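Local coordinates for assembly chaperone of ribosomal protein L4 (Acl4) (Chaetomium thermophilum, PDB 5TQB) that probably binds ribosomal protein L4 and escorts it toward ribosome assembly, using an all-helical scaffold related to tetratricopeptide repeats, at residues B[98-103]-B[158-163]; B[90-95]-B[104-109]; B[260-265]-B[307-312]. All coordinates share one frame; numbering follows the deposited sequence.

Followed from the N terminus, the chain first reaches 90-95, which contact 2 joins to 104-109 across a short turn, closing a tight loop between helix 86-94 and helix 100-125. Residues 98-103 fall inside that loop, yet their partner, 158-163, comes only after helix 131-156, so contacts 1 and 2 cross rather than nest. They meet directly as well: D101 and S102 of contact 1 reach S95 and A92 of contact 2. Contact 3 follows in series and closes a separate, mostly helical loop from 260-265 to 307-312. Its centre lies about 31 Å from those of the other two, and it ties helix 262-281 to helix 291-313.

Contact 1: B[98-103]-B[158-163]; sequences GGHDSV and TDLSWE
L160 fills the middle of this junction, pressing both methyls against the first turn of helix 100-125. CD2 lies against one face of the H100 imidazole, 3.9 Å from the ring centroid and 8° off its normal, a CH-pi contact. The same methyl is 3.7 Å from G99 CA, while CD1 touches V103 CG2 at 3.9 Å, the two side chains crossing obliquely. G99 is the helix N-cap, and its positive phi suits glycine; a side-chain carbon here would crowd L160 CD2. The chain is all-helical, consistent with a superhelix of paired helices as in tetratricopeptide repeat proteins, with 158-163 a connecting loop of two overlapping type I turns, T158 to S161 and L160 to E163. From the first turn D159 reaches back, its OD1 taking the G99 N-H on the anti lone pair at 2.9 Å and 155°. Outside the two segments, D159 OD1 forms a salt bridge to a basic side chain of another protein's chain, and OD2 hydrogen-bonds its backbone. An alanine here would lack the carboxylate, which would probably loosen the loop's hold on the helix start and weaken that link. E163 meets H100 tip to tip, carboxylate and ring planes 80° apart.

Contact 2: B[90-95]-B[104-109]; sequences WLAQLS and AWFERG
Two methyl-on-ring contacts side by side make up the first shell of this interface. A92 CB sits over the centre of the F106 ring, 3.3 Å from its centroid and 9° off the normal, so the smallest apolar side chain is met by a full aromatic face at very close range. Next to it, L91 CD1 lies over the six-membered ring of W105 at 3.8 Å from the centroid, and L91 CB rests on the same indole nearer its middle, so the leucine runs obliquely across one face. The helices come close at this point: A92 CB is 3.5 Å from W105 CB. Both aromatics have CG anti to their own carbonyl carbon; as successive residues on the helix, their rings leave it in different directions, F106 to A92 and W105 to L91. Q93 adds a looser touch, its CG 4.1 Å from F106 CZ; beyond CG the chain is extended, and NE2 donates to the backbone of another protein's chain. Further out, V152 and V155 of helix 131-156 pack against F106, and R62 and V69 of helix 58-71 against L91. S102 OG, in the first turn of helix 100-125, is hydrogen-bonded to A92 O. The axes of the two short helical segments pass 8.0 Å apart at 167°, a close antiparallel helical hairpin, consistent with the helix pairs of tetratricopeptide-like repeats.

Contact 3: B[260-265]-B[307-312]; sequences LSVEVW and LKVFEA
V309 is the knot of the tight side, with its two methyls turned to different partners. CG1, anti to the backbone N, meets V262 CG2 at 3.9 Å and lies 3.7 Å from the carbonyl oxygen of L260; CG2 is directed instead at the pyrrole part of W265, 4.0 Å from NE1. The two valines run alongside each other in opposite directions, while V262 turns its other methyl, CG1, to F310, 3.8 Å from CD2 at an oblique approach. Around this core, C306 and Y315 pack on V262, and the W265 indole meets W302 edge-to-face. F310 similarly meets Y315 edge-to-face.

On the looser side, the side chain of L260, a partly exposed residue, makes a longer contact, CD2 to V309 CG1 at 4.2 Å, and the helix face carrying K308 and E311 looks out to solvent. S261, the buried N-cap of helix 262-281, is a separate case: it points away from 307-312, and its hydroxyl is hydrogen-bonded to an aromatic side chain of another protein's chain.

No hydrogen bond spans the two segments, and the indole N-H of W265 is spent on D259 O next to its own segment. The join between helix 262-281 and helix 291-313 therefore relies here mainly on the fit of branched and aromatic side chains, while the W265 N-H and the S261 hydroxyl have their partners elsewhere.

Contact 1: B[98-103]-B[158-163]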
loop_
_atom_site.group_PDB
_atom_site.type_symbol
_atom_site.label_atom_id
_atom_site.label_comp_id
_atom_site.label_asym_id
_atom_site.label_seq_id
_atom_site.Cartn_x
_atom_site.Cartn_y
_atom_site.Cartn_z
ATOM N N GLY B 98 1.051 -7.692 -25.040
ATOM C CA GLY B 98 0.750 -6.344 -24.599
ATOM C C GLY B 98 0.012 -5.602 -25.691
ATOM O O GLY B 98 -0.635 -6.221 -26.534
ATOM N N GLY B 99 0.111 -4.278 -25.674
ATOM C CA GLY B 99 -0.384 -3.459 -26.766
ATOM C C GLY B 99 -1.849 -3.686 -27.074
ATOM O O GLY B 99 -2.693 -3.622 -26.182
ATOM N N HIS B 100 -2.142 -3.958 -28.343
ATOM C CA HIS B 100 -3.516 -4.156 -28.802
ATOM C C HIS B 100 -4.201 -5.298 -28.059
ATOM O O HIS B 100 -5.406 -5.252 -27.811
ATOM C CB HIS B 100 -3.545 -4.443 -30.306
ATOM C CG HIS B 100 -3.280 -3.241 -31.159
ATOM N ND1 HIS B 100 -4.031 -2.089 -31.074
ATOM C CD2 HIS B 100 -2.359 -3.018 -32.126
ATOM C CE1 HIS B 100 -3.577 -1.204 -31.944
ATOM N NE2 HIS B 100 -2.562 -1.744 -32.595
ATOM N N ASP B 101 -3.425 -6.318 -27.705
ATOM C CA ASP B 101 -3.959 -7.484 -27.011
ATOM C C ASP B 101 -4.432 -7.120 -25.603
ATOM O O ASP B 101 -5.455 -7.628 -25.133
ATOM C CB ASP B 101 -2.908 -8.593 -26.946
ATOM C CG ASP B 101 -3.474 -9.904 -26.430
ATOM O OD1 ASP B 101 -4.196 -10.583 -27.191
ATOM O OD2 ASP B 101 -3.190 -10.263 -25.269
ATOM N N SER B 102 -3.690 -6.238 -24.937
ATOM C CA SER B 102 -4.063 -5.780 -23.602
ATOM C C SER B 102 -5.297 -4.894 -23.652
ATOM O O SER B 102 -6.208 -5.045 -22.840
ATOM C CB SER B 102 -2.915 -5.009 -22.955
ATOM O OG SER B 102 -1.828 -5.864 -22.678
ATOM N N VAL B 103 -5.313 -3.960 -24.601
ATOM C CA VAL B 103 -6.449 -3.062 -24.774
ATOM C C VAL B 103 -7.728 -3.846 -25.077
ATOM O O VAL B 103 -8.804 -3.509 -24.580
ATOM C CB VAL B 103 -6.198 -2.065 -25.913
ATOM C CG1 VAL B 103 -7.435 -1.208 -26.156
ATOM C CG2 VAL B 103 -5.004 -1.184 -25.586
ATOM N N THR B 158 2.738 3.825 -23.700
ATOM C CA THR B 158 3.881 2.924 -23.749
ATOM C C THR B 158 3.814 2.040 -25.000
ATOM O O THR B 158 4.284 2.445 -26.067
ATOM C CB THR B 158 4.001 2.063 -22.472
ATOM O OG1 THR B 158 2.755 1.402 -22.193
ATOM C CG2 THR B 158 4.404 2.941 -21.279
ATOM N N ASP B 159 3.218 0.855 -24.871
ATOM C CA ASP B 159 3.194 -0.138 -25.953
ATOM C C ASP B 159 2.722 0.430 -27.304
ATOM O O ASP B 159 3.317 0.148 -28.347
ATOM C CB ASP B 159 2.282 -1.309 -25.577
ATOM C CG ASP B 159 2.687 -1.995 -24.273
ATOM O OD1 ASP B 159 2.009 -2.980 -23.900
ATOM O OD2 ASP B 159 3.672 -1.566 -23.626
ATOM N N LEU B 160 1.651 1.218 -27.275
ATOM C CA LEU B 160 1.018 1.717 -28.494
ATOM C C LEU B 160 1.238 3.220 -28.683
ATOM O O LEU B 160 0.453 3.891 -29.356
ATOM C CB LEU B 160 -0.485 1.408 -28.477
ATOM C CG LEU B 160 -0.877 -0.066 -28.324
ATOM C CD1 LEU B 160 -2.390 -0.209 -28.268
ATOM C CD2 LEU B 160 -0.300 -0.915 -29.452
ATOM N N SER B 161 2.313 3.738 -28.099
ATOM C CA SER B 161 2.647 5.157 -28.221
ATOM C C SER B 161 2.977 5.586 -29.655
ATOM O O SER B 161 3.023 6.782 -29.943
ATOM C CB SER B 161 3.800 5.525 -27.276
ATOM O OG SER B 161 4.954 4.744 -27.530
ATOM N N TRP B 162 3.194 4.623 -30.550
ATOM C CA TRP B 162 3.468 4.930 -31.958
ATOM C C TRP B 162 2.188 5.098 -32.768
ATOM O O TRP B 162 2.241 5.398 -33.959
ATOM C CB TRP B 162 4.311 3.833 -32.605
ATOM C CG TRP B 162 5.727 3.802 -32.154
ATOM C CD1 TRP B 162 6.771 4.495 -32.688
ATOM C CD2 TRP B 162 6.264 3.028 -31.078
ATOM N NE1 TRP B 162 7.930 4.204 -32.009
ATOM C CE2 TRP B 162 7.646 3.305 -31.014
ATOM C CE3 TRP B 162 5.713 2.126 -30.159
ATOM C CZ2 TRP B 162 8.484 2.715 -30.068
ATOM C CZ3 TRP B 162 6.545 1.543 -29.221
ATOM C CH2 TRP B 162 7.917 1.840 -29.183
ATOM N N GLU B 163 1.042 4.888 -32.132
ATOM C CA GLU B 163 -0.240 5.058 -32.807
ATOM C C GLU B 163 -0.519 6.543 -33.017
ATOM O O GLU B 163 -0.266 7.364 -32.135
ATOM C CB GLU B 163 -1.369 4.419 -31.992
ATOM C CG GLU B 163 -1.264 2.904 -31.846
ATOM C CD GLU B 163 -1.658 2.151 -33.107
ATOM O OE1 GLU B 163 -0.927 1.214 -33.499
ATOM O OE2 GLU B 163 -2.707 2.486 -33.699
#

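Contact 2: B[90-95]-B[104-109]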
loop_
_atom_site.group_PDB
_atom_site.type_symbol
_atom_site.label_atom_id
_atom_site.label_comp_id
_atom_site.label_asym_id
_atom_site.label_seq_id
_atom_site.Cartn_x
_atom_site.Cartn_y
_atom_site.Cartn_z
ATOM N N TRP B 90 -7.143 -9.032 -15.650
ATOM C CA TRP B 90 -5.881 -9.698 -15.350
ATOM C C TRP B 90 -5.202 -10.216 -16.609
ATOM O O TRP B 90 -3.978 -10.188 -16.706
ATOM C CB TRP B 90 -6.080 -10.848 -14.362
ATOM C CG TRP B 90 -5.929 -10.419 -12.937
ATOM C CD1 TRP B 90 -6.906 -10.366 -11.989
ATOM C CD2 TRP B 90 -4.730 -9.961 -12.302
ATOM N NE1 TRP B 90 -6.391 -9.910 -10.802
ATOM C CE2 TRP B 90 -5.056 -9.657 -10.966
ATOM C CE3 TRP B 90 -3.411 -9.784 -12.732
ATOM C CZ2 TRP B 90 -4.114 -9.182 -10.056
ATOM C CZ3 TRP B 90 -2.474 -9.315 -11.824
ATOM C CH2 TRP B 90 -2.831 -9.021 -10.502
ATOM N N LEU B 91 -5.991 -10.706 -17.561
ATOM C CA LEU B 91 -5.446 -11.212 -18.819
ATOM C C LEU B 91 -4.800 -10.087 -19.617
ATOM O O LEU B 91 -3.832 -10.314 -20.349
ATOM C CB LEU B 91 -6.535 -11.880 -19.650
ATOM C CG LEU B 91 -6.909 -13.299 -19.220
ATOM C CD1 LEU B 91 -8.221 -13.709 -19.856
ATOM C CD2 LEU B 91 -5.805 -14.281 -19.595
ATOM N N ALA B 92 -5.339 -8.881 -19.462
ATOM C CA ALA B 92 -4.807 -7.692 -20.119
ATOM C C ALA B 92 -3.417 -7.352 -19.586
ATOM O O ALA B 92 -2.512 -7.039 -20.358
ATOM C CB ALA B 92 -5.753 -6.513 -19.918
ATOM N N GLN B 93 -3.248 -7.422 -18.268
ATOM C CA GLN B 93 -1.966 -7.111 -17.645
ATOM C C GLN B 93 -0.951 -8.221 -17.860
ATOM O O GLN B 93 0.251 -7.967 -17.993
ATOM C CB GLN B 93 -2.133 -6.876 -16.148
ATOM C CG GLN B 93 -2.695 -5.514 -15.810
ATOM C CD GLN B 93 -2.780 -5.244 -14.315
ATOM O OE1 GLN B 93 -3.380 -4.253 -13.900
ATOM N NE2 GLN B 93 -2.180 -6.114 -13.499
ATOM N N LEU B 94 -1.443 -9.453 -17.894
ATOM C CA LEU B 94 -0.584 -10.624 -18.033
ATOM C C LEU B 94 -0.258 -10.933 -19.491
ATOM O O LEU B 94 0.521 -11.841 -19.777
ATOM C CB LEU B 94 -1.246 -11.839 -17.369
ATOM C CG LEU B 94 -0.975 -12.000 -15.868
ATOM C CD1 LEU B 94 -1.078 -10.675 -15.119
ATOM C CD2 LEU B 94 -1.900 -13.044 -15.240
ATOM N N SER B 95 -0.849 -10.172 -20.407
ATOM C CA SER B 95 -0.646 -10.391 -21.836
ATOM C C SER B 95 0.826 -10.311 -22.202
ATOM O O SER B 95 1.521 -9.374 -21.817
ATOM C CB SER B 95 -1.420 -9.359 -22.649
ATOM O OG SER B 95 -1.103 -9.475 -24.026
ATOM N N ALA B 104 -7.601 -4.882 -25.901
ATOM C CA ALA B 104 -8.733 -5.730 -26.251
ATOM C C ALA B 104 -9.313 -6.383 -24.998
ATOM O O ALA B 104 -10.524 -6.364 -24.786
ATOM C CB ALA B 104 -8.310 -6.790 -27.261
ATOM N N TRP B 105 -8.447 -6.951 -24.164
ATOM C CA TRP B 105 -8.887 -7.556 -22.910
ATOM C C TRP B 105 -9.503 -6.518 -21.968
ATOM O O TRP B 105 -10.533 -6.772 -21.337
ATOM C CB TRP B 105 -7.722 -8.264 -22.215
ATOM C CG TRP B 105 -7.379 -9.602 -22.797
ATOM C CD1 TRP B 105 -6.182 -9.979 -23.331
ATOM C CD2 TRP B 105 -8.241 -10.743 -22.899
ATOM N NE1 TRP B 105 -6.245 -11.283 -23.759
ATOM C CE2 TRP B 105 -7.499 -11.775 -23.509
ATOM C CE3 TRP B 105 -9.570 -10.992 -22.536
ATOM C CZ2 TRP B 105 -8.038 -13.035 -23.762
ATOM C CZ3 TRP B 105 -10.106 -12.243 -22.791
ATOM C CH2 TRP B 105 -9.339 -13.250 -23.396
ATOM N N PHE B 106 -8.870 -5.351 -21.880
ATOM C CA PHE B 106 -9.351 -4.279 -21.015
ATOM C C PHE B 106 -10.732 -3.820 -21.464
ATOM O O PHE B 106 -11.605 -3.550 -20.637
ATOM C CB PHE B 106 -8.387 -3.087 -21.047
ATOM C CG PHE B 106 -7.193 -3.222 -20.131
ATOM C CD1 PHE B 106 -5.927 -2.844 -20.564
ATOM C CD2 PHE B 106 -7.335 -3.683 -18.834
ATOM C CE1 PHE B 106 -4.824 -2.948 -19.727
ATOM C CE2 PHE B 106 -6.239 -3.793 -17.994
ATOM C CZ PHE B 106 -4.983 -3.424 -18.442
ATOM N N GLU B 107 -10.919 -3.725 -22.778
ATOM C CA GLU B 107 -12.186 -3.274 -23.339
ATOM C C GLU B 107 -13.298 -4.255 -23.003
ATOM O O GLU B 107 -14.400 -3.851 -22.639
ATOM C CB GLU B 107 -12.078 -3.095 -24.857
ATOM C CG GLU B 107 -11.476 -1.761 -25.278
ATOM C CD GLU B 107 -11.362 -1.611 -26.790
ATOM O OE1 GLU B 107 -11.703 -2.566 -27.521
ATOM O OE2 GLU B 107 -10.929 -0.530 -27.248
ATOM N N ARG B 108 -13.005 -5.544 -23.121
ATOM C CA ARG B 108 -13.962 -6.577 -22.746
ATOM C C ARG B 108 -14.338 -6.441 -21.277
ATOM O O ARG B 108 -15.495 -6.638 -20.902
ATOM C CB ARG B 108 -13.379 -7.965 -23.000
ATOM C CG ARG B 108 -13.331 -8.346 -24.472
ATOM C CD ARG B 108 -13.977 -9.691 -24.737
ATOM N NE ARG B 108 -13.000 -10.762 -24.913
ATOM C CZ ARG B 108 -13.264 -12.052 -24.723
ATOM N NH1 ARG B 108 -14.469 -12.443 -24.322
ATOM N NH2 ARG B 108 -12.316 -12.957 -24.920
ATOM N N GLY B 109 -13.355 -6.093 -20.451
ATOM C CA GLY B 109 -13.578 -5.925 -19.028
ATOM C C GLY B 109 -14.411 -4.695 -18.733
ATOM O O GLY B 109 -15.297 -4.717 -17.874
#

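Contact 3: B[260-265]-B[307-312]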
loop_
_atom_site.group_PDB
_atom_site.type_symbol
_atom_site.label_atom_id
_atom_site.label_comp_id
_atom_site.label_asym_id
_atom_site.label_seq_id
_atom_site.Cartn_x
_atom_site.Cartn_y
_atom_site.Cartn_z
ATOM N N LEU B 260 11.504 -2.512 2.650
ATOM C CA LEU B 260 12.305 -3.370 1.777
ATOM C C LEU B 260 12.040 -3.061 0.297
ATOM O O LEU B 260 12.361 -3.860 -0.588
ATOM C CB LEU B 260 12.042 -4.843 2.085
ATOM C CG LEU B 260 12.508 -5.271 3.485
ATOM C CD1 LEU B 260 12.017 -6.673 3.833
ATOM C CD2 LEU B 260 14.024 -5.200 3.603
ATOM N N SER B 261 11.468 -1.888 0.041
ATOM C CA SER B 261 11.165 -1.460 -1.317
ATOM C C SER B 261 12.327 -0.672 -1.913
ATOM O O SER B 261 12.487 0.519 -1.643
ATOM C CB SER B 261 9.905 -0.601 -1.331
ATOM O OG SER B 261 9.604 -0.183 -2.647
ATOM N N VAL B 262 13.125 -1.349 -2.730
ATOM C CA VAL B 262 14.304 -0.751 -3.329
ATOM C C VAL B 262 13.942 0.511 -4.094
ATOM O O VAL B 262 14.574 1.557 -3.924
ATOM C CB VAL B 262 14.994 -1.732 -4.294
ATOM C CG1 VAL B 262 16.198 -1.064 -4.995
ATOM C CG2 VAL B 262 15.443 -2.972 -3.547
ATOM N N GLU B 263 12.914 0.399 -4.929
ATOM C CA GLU B 263 12.543 1.469 -5.840
ATOM C C GLU B 263 12.058 2.705 -5.089
ATOM O O GLU B 263 12.209 3.829 -5.573
ATOM C CB GLU B 263 11.475 0.977 -6.816
ATOM C CG GLU B 263 11.191 1.942 -7.956
ATOM C CD GLU B 263 10.652 1.251 -9.200
ATOM O OE1 GLU B 263 10.085 1.948 -10.065
ATOM O OE2 GLU B 263 10.806 0.014 -9.322
ATOM N N VAL B 264 11.496 2.505 -3.901
ATOM C CA VAL B 264 11.022 3.635 -3.109
ATOM C C VAL B 264 12.170 4.339 -2.384
ATOM O O VAL B 264 12.142 5.560 -2.227
ATOM C CB VAL B 264 9.919 3.218 -2.128
ATOM C CG1 VAL B 264 9.550 4.368 -1.188
ATOM C CG2 VAL B 264 8.691 2.777 -2.908
ATOM N N TRP B 265 13.176 3.586 -1.945
ATOM C CA TRP B 265 14.349 4.208 -1.342
ATOM C C TRP B 265 15.034 5.081 -2.392
ATOM O O TRP B 265 15.472 6.191 -2.106
ATOM C CB TRP B 265 15.327 3.165 -0.795
ATOM C CG TRP B 265 14.949 2.608 0.551
ATOM C CD1 TRP B 265 14.556 1.331 0.831
ATOM C CD2 TRP B 265 14.936 3.314 1.798
ATOM N NE1 TRP B 265 14.298 1.198 2.173
ATOM C CE2 TRP B 265 14.522 2.399 2.791
ATOM C CE3 TRP B 265 15.232 4.627 2.172
ATOM C CZ2 TRP B 265 14.395 2.760 4.134
ATOM C CZ3 TRP B 265 15.106 4.983 3.506
ATOM C CH2 TRP B 265 14.695 4.052 4.472
ATOM N N LEU B 307 20.896 0.972 -1.792
ATOM C CA LEU B 307 21.894 -0.011 -2.210
ATOM C C LEU B 307 22.016 -1.142 -1.197
ATOM O O LEU B 307 22.303 -2.281 -1.557
ATOM C CB LEU B 307 23.274 0.633 -2.402
ATOM C CG LEU B 307 23.632 1.327 -3.725
ATOM C CD1 LEU B 307 23.136 0.553 -4.948
ATOM C CD2 LEU B 307 23.099 2.742 -3.749
ATOM N N LYS B 308 21.818 -0.820 0.075
ATOM C CA LYS B 308 21.894 -1.822 1.122
ATOM C C LYS B 308 20.802 -2.869 0.892
ATOM O O LYS B 308 21.094 -4.056 0.751
ATOM C CB LYS B 308 21.740 -1.158 2.486
ATOM C CG LYS B 308 21.895 -2.108 3.660
ATOM C CD LYS B 308 21.743 -1.372 4.979
ATOM C CE LYS B 308 22.007 -2.285 6.158
ATOM N NZ LYS B 308 21.869 -1.555 7.444
ATOM N N VAL B 309 19.552 -2.416 0.829
ATOM C CA VAL B 309 18.410 -3.295 0.561
ATOM C C VAL B 309 18.531 -3.947 -0.816
ATOM O O VAL B 309 18.054 -5.061 -1.023
ATOM C CB VAL B 309 17.081 -2.511 0.626
ATOM C CG1 VAL B 309 15.896 -3.397 0.273
ATOM C CG2 VAL B 309 16.887 -1.902 2.010
ATOM N N PHE B 310 19.163 -3.239 -1.753
ATOM C CA PHE B 310 19.403 -3.753 -3.098
ATOM C C PHE B 310 20.199 -5.059 -3.018
ATOM O O PHE B 310 19.810 -6.072 -3.606
ATOM C CB PHE B 310 20.173 -2.704 -3.914
ATOM C CG PHE B 310 20.271 -3.004 -5.380
ATOM C CD1 PHE B 310 21.081 -4.027 -5.844
ATOM C CD2 PHE B 310 19.583 -2.230 -6.297
ATOM C CE1 PHE B 310 21.181 -4.289 -7.194
ATOM C CE2 PHE B 310 19.677 -2.484 -7.648
ATOM C CZ PHE B 310 20.479 -3.515 -8.101
ATOM N N GLU B 311 21.312 -5.025 -2.286
ATOM C CA GLU B 311 22.147 -6.207 -2.066
ATOM C C GLU B 311 21.390 -7.322 -1.338
ATOM O O GLU B 311 21.395 -8.474 -1.772
ATOM C CB GLU B 311 23.377 -5.837 -1.231
ATOM C CG GLU B 311 24.302 -4.807 -1.863
ATOM C CD GLU B 311 25.202 -4.123 -0.838
ATOM O OE1 GLU B 311 25.397 -4.688 0.264
ATOM O OE2 GLU B 311 25.710 -3.018 -1.134
ATOM N N ALA B 312 20.757 -6.969 -0.223
ATOM C CA ALA B 312 20.068 -7.938 0.626
ATOM C C ALA B 312 18.964 -8.680 -0.120
ATOM O O ALA B 312 18.768 -9.873 0.086
ATOM C CB ALA B 312 19.493 -7.244 1.854
#